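Local coordinates for inositol-3-phosphate synthase (Caenorhabditis elegans, PDB 1VKO), which belongs to the inositol-phosphate synthase family and binds nicotinamide-adenine-dinucleotide in a Rossmann-type domain, at residues A[202-210]-A[359-369]; A[252-262]-A[276-284]. One frame throughout, in Å; residues are numbered along the deposited sequence.

Interaction 1 of 2, residues A[202-210]-A[359-369]; sequences FIASNQGDR and NDGKNLSEARQ. With NAD (nicotinamide-adenine-dinucleotide), chain G.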
# COMPACT_ATOMS: atom_id res chain seq x y z
N PHE A 202 -34.77 8.31 13.45
CA PHE A 202 -34.30 8.00 12.08
C PHE A 202 -32.81 8.23 11.82
O PHE A 202 -32.33 7.87 10.75
CB PHE A 202 -35.17 8.67 10.98
CG PHE A 202 -36.55 8.05 10.81
CD1 PHE A 202 -37.60 8.42 11.63
CD2 PHE A 202 -36.79 7.09 9.84
CE1 PHE A 202 -38.87 7.82 11.52
CE2 PHE A 202 -38.06 6.51 9.71
CZ PHE A 202 -39.09 6.89 10.55
N ILE A 203 -32.04 8.81 12.76
CA ILE A 203 -30.56 8.94 12.57
C ILE A 203 -29.77 8.46 13.79
O ILE A 203 -30.39 8.00 14.76
CB ILE A 203 -30.14 10.39 12.21
CG1 ILE A 203 -30.27 11.32 13.41
CG2 ILE A 203 -30.97 10.95 11.05
CD1 ILE A 203 -30.36 12.78 13.02
N ALA A 204 -28.42 8.55 13.75
CA ALA A 204 -27.57 8.16 14.90
C ALA A 204 -27.91 8.98 16.15
O ALA A 204 -27.81 10.21 16.15
CB ALA A 204 -26.11 8.33 14.57
N SER A 205 -28.30 8.29 17.21
CA SER A 205 -28.65 8.96 18.48
C SER A 205 -27.59 9.99 18.95
O SER A 205 -27.88 10.86 19.80
CB SER A 205 -29.04 7.93 19.57
OG SER A 205 -27.91 7.38 20.22
N ASN A 206 -26.39 9.93 18.37
CA ASN A 206 -25.32 10.86 18.74
C ASN A 206 -25.47 12.32 18.20
O ASN A 206 -24.65 13.21 18.49
CB ASN A 206 -23.88 10.23 18.60
CG ASN A 206 -23.49 9.88 17.15
OD1 ASN A 206 -23.66 10.71 16.24
ND2 ASN A 206 -22.92 8.67 16.95
N GLN A 207 -26.58 12.55 17.48
CA GLN A 207 -26.86 13.84 16.85
C GLN A 207 -27.77 14.76 17.66
O GLN A 207 -28.12 15.83 17.18
CB GLN A 207 -27.48 13.63 15.44
CG GLN A 207 -26.65 12.75 14.49
CD GLN A 207 -25.39 13.46 14.01
OE1 GLN A 207 -25.44 14.64 13.59
NE2 GLN A 207 -24.26 12.75 14.07
N GLY A 208 -28.13 14.36 18.89
CA GLY A 208 -29.10 15.06 19.74
C GLY A 208 -28.66 16.45 20.14
O GLY A 208 -29.38 17.42 19.92
N ASP A 209 -27.46 16.52 20.72
CA ASP A 209 -26.70 17.77 20.99
C ASP A 209 -26.72 18.84 19.88
O ASP A 209 -26.75 20.04 20.17
CB ASP A 209 -25.22 17.43 21.28
CG ASP A 209 -24.88 17.38 22.77
OD1 ASP A 209 -25.65 17.94 23.59
OD2 ASP A 209 -23.84 16.82 23.20
N ARG A 210 -26.68 18.40 18.62
CA ARG A 210 -26.53 19.31 17.47
C ARG A 210 -27.86 19.95 17.04
O ARG A 210 -27.88 20.98 16.36
CB ARG A 210 -25.88 18.56 16.30
CG ARG A 210 -25.70 19.33 15.00
CD ARG A 210 -25.45 18.44 13.79
NE ARG A 210 -24.03 18.31 13.53
CZ ARG A 210 -23.33 19.08 12.70
NH1 ARG A 210 -23.93 20.05 12.02
NH2 ARG A 210 -22.03 18.86 12.54
N ASN A 359 -18.53 14.61 10.58
CA ASN A 359 -19.86 14.28 11.13
C ASN A 359 -20.57 13.14 10.41
O ASN A 359 -21.46 12.49 10.99
CB ASN A 359 -20.81 15.48 11.23
CG ASN A 359 -22.04 15.18 12.11
OD1 ASN A 359 -21.90 14.74 13.26
ND2 ASN A 359 -23.24 15.39 11.56
N ASP A 360 -20.20 12.93 9.14
CA ASP A 360 -20.69 11.80 8.35
C ASP A 360 -20.26 10.48 9.04
O ASP A 360 -21.11 9.62 9.30
CB ASP A 360 -20.23 11.92 6.87
CG ASP A 360 -20.75 10.78 5.97
OD1 ASP A 360 -21.83 10.18 6.28
OD2 ASP A 360 -20.14 10.40 4.92
N GLY A 361 -18.98 10.35 9.39
CA GLY A 361 -18.47 9.15 10.08
C GLY A 361 -19.04 8.90 11.48
O GLY A 361 -19.37 7.74 11.83
N LYS A 362 -19.15 9.97 12.26
CA LYS A 362 -19.73 9.92 13.62
C LYS A 362 -21.19 9.44 13.59
O LYS A 362 -21.66 8.73 14.52
CB LYS A 362 -19.61 11.31 14.27
CG LYS A 362 -20.08 11.43 15.72
CD LYS A 362 -20.12 12.93 16.10
CE LYS A 362 -21.17 13.24 17.17
NZ LYS A 362 -20.56 13.56 18.51
N ASN A 363 -21.91 9.80 12.52
CA ASN A 363 -23.26 9.29 12.26
C ASN A 363 -23.31 7.80 11.86
O ASN A 363 -24.17 7.04 12.32
CB ASN A 363 -23.99 10.14 11.19
CG ASN A 363 -25.50 9.89 11.18
OD1 ASN A 363 -26.18 10.07 12.20
ND2 ASN A 363 -26.02 9.47 10.03
N LEU A 364 -22.38 7.40 11.00
CA LEU A 364 -22.24 6.00 10.58
C LEU A 364 -21.52 5.13 11.61
O LEU A 364 -21.20 3.97 11.31
CB LEU A 364 -21.56 5.93 9.20
CG LEU A 364 -22.13 6.87 8.13
CD1 LEU A 364 -21.09 7.20 7.05
CD2 LEU A 364 -23.43 6.30 7.51
N SER A 365 -21.27 5.69 12.82
CA SER A 365 -20.81 4.92 14.01
C SER A 365 -21.91 3.95 14.39
O SER A 365 -21.62 2.86 14.90
CB SER A 365 -20.61 5.80 15.27
OG SER A 365 -19.50 6.66 15.20
N GLU A 366 -23.16 4.37 14.17
CA GLU A 366 -24.33 3.59 14.64
C GLU A 366 -24.87 2.60 13.59
O GLU A 366 -24.77 2.86 12.38
CB GLU A 366 -25.40 4.48 15.28
CG GLU A 366 -24.91 5.10 16.59
CD GLU A 366 -26.01 5.74 17.43
OE1 GLU A 366 -27.22 5.49 17.19
OE2 GLU A 366 -25.66 6.51 18.35
N ALA A 367 -25.38 1.46 14.07
CA ALA A 367 -25.53 0.26 13.23
C ALA A 367 -26.55 0.39 12.08
O ALA A 367 -26.22 0.10 10.93
CB ALA A 367 -25.76 -1.03 14.09
N ARG A 368 -27.77 0.84 12.40
CA ARG A 368 -28.86 1.03 11.41
C ARG A 368 -28.54 2.03 10.27
O ARG A 368 -29.07 1.91 9.15
CB ARG A 368 -30.17 1.43 12.11
N GLN A 369 -27.67 3.00 10.59
CA GLN A 369 -27.17 4.00 9.62
C GLN A 369 -26.06 3.40 8.75
O GLN A 369 -26.09 3.55 7.51
CB GLN A 369 -26.67 5.26 10.36
CG GLN A 369 -27.78 6.27 10.79
CD GLN A 369 -28.48 5.89 12.08
OE1 GLN A 369 -27.82 5.65 13.11
NE2 GLN A 369 -29.81 5.84 12.04
PA NAD G . -22.44 16.26 7.70
O1A NAD G . -22.70 15.80 9.05
O2A NAD G . -21.30 17.19 7.74
O5B NAD G . -23.78 16.91 7.15
C5B NAD G . -25.01 16.55 7.70
C4B NAD G . -25.74 17.84 8.05
O4B NAD G . -27.13 17.59 7.97
C3B NAD G . -25.46 18.29 9.46
O3B NAD G . -25.46 19.71 9.37
C2B NAD G . -26.68 17.93 10.26
O2B NAD G . -26.93 19.07 11.07
C1B NAD G . -27.76 17.88 9.18
N9A NAD G . -28.99 17.06 9.39
C8A NAD G . -29.14 15.85 10.00
N7A NAD G . -30.45 15.53 9.96
C5A NAD G . -31.16 16.49 9.35
C6A NAD G . -32.53 16.68 9.09
N6A NAD G . -33.49 15.83 9.48
N1A NAD G . -32.92 17.84 8.45
C2A NAD G . -32.01 18.79 8.12
N3A NAD G . -30.70 18.60 8.42
C4A NAD G . -30.26 17.48 9.02
O3 NAD G . -22.18 15.04 6.67
PN NAD G . -21.71 15.33 5.18
O1N NAD G . -22.18 16.70 4.84
O2N NAD G . -20.28 15.02 5.10
O5D NAD G . -22.61 14.37 4.24
C5D NAD G . -24.02 14.28 4.41
C4D NAD G . -24.65 13.00 3.84
O4D NAD G . -24.17 12.75 2.54
C3D NAD G . -24.35 11.74 4.67
O3D NAD G . -25.51 10.95 4.72
C2D NAD G . -23.40 10.96 3.79
O2D NAD G . -23.48 9.55 3.90
C1D NAD G . -23.88 11.37 2.42
N1N NAD G . -22.79 11.03 1.51
C2N NAD G . -21.58 11.63 1.64
C3N NAD G . -20.56 11.26 0.79
C7N NAD G . -19.41 12.19 0.71
O7N NAD G . -19.45 13.28 1.62
N7N NAD G . -18.43 11.99 -0.18
C4N NAD G . -20.76 10.30 -0.22
C5N NAD G . -21.99 9.69 -0.32
C6N NAD G . -23.02 10.06 0.56
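Gln207 and Asn359 pair their side-chain amides head to head, Asn359 ND2 giving a hydrogen to Gln207 OE1 (3.1 Å) and Gln207 NE2 one to Asn359 OD1 (3.2 Å). The two amide planes are twisted 50° apart, yet each donor points at its acceptor within its own plane. With CG anti to the backbone N (chi1 -166°), Asn359 also brings ND2 to the NAD phosphate oxygen O1A at 2.6 Å, and Gln207 NE2 also serves Asn206 OD1, so both amides are fixed in rotation. Arg210 lays a face of its guanidinium over Asn359 ND2, and its NH1 makes a weak hydrogen bond to NAD O2B of the adenosine ribose. Asn206 ND2 donates to Lys362 O (2.7 Å), which takes Ser365 OG on its opposite face. The Glu366 carboxylate grips Ser205 twice: OE1 receives Ser205 N from above its plane (3.0 Å), while OE2 turns its syn lone pair to Ser205 OG (3.1 Å). Asn363 OD1 accepts Ala204 N at 3.1 Å; its ND2 goes to Thr251 O. The loop between helices 178-188 and 220-238 lies against helix 359-363 and the start of helix 367-378, with Tyr406 of strand 399-406 touching Lys362 and Ser365.

Interaction 2 of 2, residues A[252-262]-A[276-284]; sequences ERYTDVRQGLN and EDEVSPSNI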
# COMPACT_ATOMS: atom_id res chain seq x y z
N GLU A 252 -30.16 8.62 7.32
CA GLU A 252 -31.23 8.02 8.15
C GLU A 252 -31.14 6.50 8.04
O GLU A 252 -30.51 5.98 7.13
CB GLU A 252 -32.63 8.42 7.62
CG GLU A 252 -32.85 9.92 7.52
CD GLU A 252 -34.25 10.33 7.08
OE1 GLU A 252 -34.85 9.78 6.11
OE2 GLU A 252 -34.76 11.26 7.72
N ARG A 253 -31.78 5.77 8.95
CA ARG A 253 -32.04 4.34 8.71
C ARG A 253 -33.15 4.18 7.66
O ARG A 253 -33.81 5.14 7.24
CB ARG A 253 -32.46 3.62 10.00
CG ARG A 253 -33.74 4.18 10.62
CD ARG A 253 -34.32 3.34 11.73
NE ARG A 253 -35.51 3.95 12.33
CZ ARG A 253 -36.78 3.74 11.96
NH1 ARG A 253 -37.07 2.95 10.91
NH2 ARG A 253 -37.77 4.36 12.61
N TYR A 254 -33.31 2.94 7.22
CA TYR A 254 -34.36 2.53 6.31
C TYR A 254 -35.69 2.54 7.05
O TYR A 254 -35.77 2.20 8.21
CB TYR A 254 -34.06 1.09 5.87
CG TYR A 254 -33.23 0.98 4.61
CD1 TYR A 254 -32.06 1.71 4.46
CD2 TYR A 254 -33.63 0.16 3.56
CE1 TYR A 254 -31.32 1.63 3.31
CE2 TYR A 254 -32.88 0.05 2.41
CZ TYR A 254 -31.71 0.79 2.30
OH TYR A 254 -30.95 0.71 1.14
N THR A 255 -36.74 2.91 6.37
CA THR A 255 -38.10 2.71 6.84
C THR A 255 -38.50 1.26 6.51
O THR A 255 -37.79 0.61 5.73
CB THR A 255 -39.01 3.66 6.02
OG1 THR A 255 -38.64 5.02 6.28
CG2 THR A 255 -40.44 3.60 6.47
N ASP A 256 -39.58 0.74 7.11
CA ASP A 256 -40.21 -0.48 6.59
C ASP A 256 -40.81 -0.13 5.23
O ASP A 256 -41.00 1.06 4.91
CB ASP A 256 -41.31 -1.01 7.53
CG ASP A 256 -40.75 -1.63 8.81
OD1 ASP A 256 -39.90 -2.55 8.72
OD2 ASP A 256 -41.10 -1.26 9.97
N VAL A 257 -41.05 -1.16 4.42
CA VAL A 257 -41.79 -1.00 3.15
C VAL A 257 -42.85 -2.08 3.13
O VAL A 257 -42.55 -3.25 3.36
CB VAL A 257 -40.88 -1.12 1.90
CG1 VAL A 257 -41.65 -0.74 0.64
CG2 VAL A 257 -39.64 -0.26 2.02
N ARG A 258 -44.10 -1.68 2.89
CA ARG A 258 -45.26 -2.61 2.92
C ARG A 258 -46.50 -1.89 2.46
O ARG A 258 -46.58 -0.67 2.58
CB ARG A 258 -45.51 -3.18 4.33
CG ARG A 258 -45.65 -2.15 5.47
CD ARG A 258 -45.92 -2.78 6.84
NE ARG A 258 -45.78 -1.84 7.96
CZ ARG A 258 -46.73 -1.00 8.39
NH1 ARG A 258 -47.94 -0.95 7.79
NH2 ARG A 258 -46.46 -0.18 9.41
N GLN A 259 -47.47 -2.65 1.97
CA GLN A 259 -48.76 -2.07 1.62
C GLN A 259 -49.52 -1.76 2.89
O GLN A 259 -49.48 -2.55 3.85
CB GLN A 259 -49.58 -2.95 0.65
CG GLN A 259 -49.53 -4.45 0.92
CD GLN A 259 -50.29 -5.25 -0.15
OE1 GLN A 259 -51.51 -5.13 -0.28
NE2 GLN A 259 -49.55 -6.06 -0.91
N GLY A 260 -50.21 -0.62 2.90
CA GLY A 260 -50.80 -0.05 4.10
C GLY A 260 -50.05 1.20 4.50
O GLY A 260 -50.64 2.18 5.03
N LEU A 261 -48.74 1.19 4.24
CA LEU A 261 -47.84 2.23 4.71
C LEU A 261 -47.37 3.14 3.60
O LEU A 261 -47.59 4.35 3.66
CB LEU A 261 -46.65 1.61 5.44
CG LEU A 261 -45.45 2.49 5.85
CD1 LEU A 261 -45.79 3.54 6.90
CD2 LEU A 261 -44.35 1.60 6.31
N ASN A 262 -46.72 2.57 2.59
CA ASN A 262 -46.02 3.37 1.58
C ASN A 262 -45.79 2.68 0.22
O ASN A 262 -44.89 3.06 -0.53
CB ASN A 262 -44.70 3.91 2.17
CG ASN A 262 -43.76 2.79 2.63
OD1 ASN A 262 -43.86 1.66 2.16
ND2 ASN A 262 -42.83 3.11 3.54
N GLU A 276 -48.39 8.30 11.12
CA GLU A 276 -47.70 7.03 11.16
C GLU A 276 -46.24 7.19 11.57
O GLU A 276 -45.62 8.22 11.30
CB GLU A 276 -47.81 6.42 9.76
CG GLU A 276 -47.20 5.06 9.59
CD GLU A 276 -47.78 4.06 10.55
OE1 GLU A 276 -49.02 3.85 10.52
OE2 GLU A 276 -46.97 3.52 11.35
N ASP A 277 -45.69 6.17 12.22
CA ASP A 277 -44.33 6.21 12.72
C ASP A 277 -43.27 5.98 11.66
O ASP A 277 -42.33 6.76 11.60
CB ASP A 277 -44.17 5.22 13.89
CG ASP A 277 -44.25 5.90 15.24
OD1 ASP A 277 -43.20 6.36 15.73
OD2 ASP A 277 -45.31 6.05 15.88
N GLU A 278 -43.40 4.92 10.85
CA GLU A 278 -42.46 4.61 9.77
C GLU A 278 -42.62 5.56 8.60
O GLU A 278 -42.73 5.14 7.45
CB GLU A 278 -42.61 3.15 9.29
CG GLU A 278 -41.97 2.07 10.17
CD GLU A 278 -40.48 2.28 10.43
OE1 GLU A 278 -39.67 2.19 9.50
OE2 GLU A 278 -40.11 2.52 11.59
N VAL A 279 -42.65 6.85 8.88
CA VAL A 279 -42.60 7.89 7.86
C VAL A 279 -41.46 8.83 8.25
O VAL A 279 -41.54 9.51 9.25
CB VAL A 279 -43.95 8.64 7.74
CG1 VAL A 279 -43.84 9.85 6.82
CG2 VAL A 279 -45.03 7.70 7.26
N SER A 280 -40.39 8.81 7.45
CA SER A 280 -39.17 9.52 7.78
C SER A 280 -39.24 11.01 7.44
O SER A 280 -40.05 11.42 6.61
CB SER A 280 -37.99 8.90 7.04
OG SER A 280 -37.88 9.38 5.71
N PRO A 281 -38.36 11.79 8.06
CA PRO A 281 -38.14 13.18 7.68
C PRO A 281 -37.83 13.29 6.18
O PRO A 281 -38.29 14.24 5.53
CB PRO A 281 -36.89 13.54 8.47
CG PRO A 281 -37.07 12.70 9.73
CD PRO A 281 -37.49 11.40 9.20
N SER A 282 -37.07 12.33 5.65
CA SER A 282 -36.72 12.36 4.25
C SER A 282 -37.89 12.02 3.37
O SER A 282 -37.89 12.42 2.23
CB SER A 282 -35.52 11.47 3.92
OG SER A 282 -35.88 10.11 3.86
N ASN A 283 -38.89 11.31 3.89
CA ASN A 283 -40.13 11.06 3.14
C ASN A 283 -40.92 12.36 3.02
O ASN A 283 -41.49 12.62 1.98
CB ASN A 283 -41.01 10.07 3.88
CG ASN A 283 -40.58 8.60 3.70
OD1 ASN A 283 -40.99 7.75 4.47
ND2 ASN A 283 -39.80 8.31 2.68
N ILE A 284 -40.94 13.16 4.08
CA ILE A 284 -41.73 14.39 4.12
C ILE A 284 -41.14 15.44 3.19
O ILE A 284 -41.86 15.96 2.34
CB ILE A 284 -41.97 14.90 5.59
CG1 ILE A 284 -42.85 13.88 6.34
CG2 ILE A 284 -42.73 16.20 5.58
CD1 ILE A 284 -42.69 13.88 7.84
O HOH W 1 -37.17 7.31 4.39
O HOH W 2 -42.58 5.66 4.54
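Glu278 OE1 is gripped by Asp256 N at 2.8 Å, on its anti side, and by Arg253 NH1 at 3.1 Å, through its syn lone pair. Arg253 NH1 shares that hydrogen, less straight, with Glu278 OE2, which also takes NH2, so the guanidinium meets the carboxylate end-on and nearly coplanar, 30° between the planes. A bend at chi2 (-56°) folds the Glu278 side chain back to this position. The other hydrogen of Arg253 NH1 goes to Tyr254 O, and NE donates to Asp201 O, which leaves the guanidinium little freedom to turn. Asp256 OD2 lies 3.8 Å from Glu278 OE1, a like-charge approach that Arg253 probably offsets. Glu278 CB rests against two methyls, Thr255 CG2 at 3.6 Å and Leu261 CD2 at 3.8 Å, while Leu261 CD1 packs on Glu276 CG. Water 2 bridges the segments, accepting from Asn262 ND2 and donating to Glu278 O and Asn283 OD1 (2.6 Å). At the other end Ser282 N reaches Glu252 OE2 weakly, at 3.3 Å, and the Pro281 side chain comes within about 4 Å of the bound NAD. Ser280 N donates to Asn283 OD1. Glu278 itself centres an inverse gamma turn. The start of helix 281-291, with Ser280 at the N-cap position, packs against the loop after strand 242-247, in keeping with the parallel-sheet, Rossmann-type domain.

In the fold
Interactions 1 and 2 have their centres about 18 Å apart and meet at Phe202. Its carbonyl O lies 2.8 Å from Arg253 N, probably a hydrogen bond, and its ring has a cation-pi contact with the Arg253 guanidinium while Phe202 CD2 packs 3.5 Å from Ser280 CB. Along the chain, 252-262 and 276-284 both fall between 202-210 and 359-369. Interaction 1 touches the dinucleotide directly, through Arg210, Asn359 and Asp360, with the Asn359 side chain also about 8 Å from the potassium ion; interaction 2 approaches NAD at Pro281. Thr251, the residue before 252-262, also hydrogen-bonds NAD through OG1, so this loop and interaction 1 border the same dinucleotide pocket.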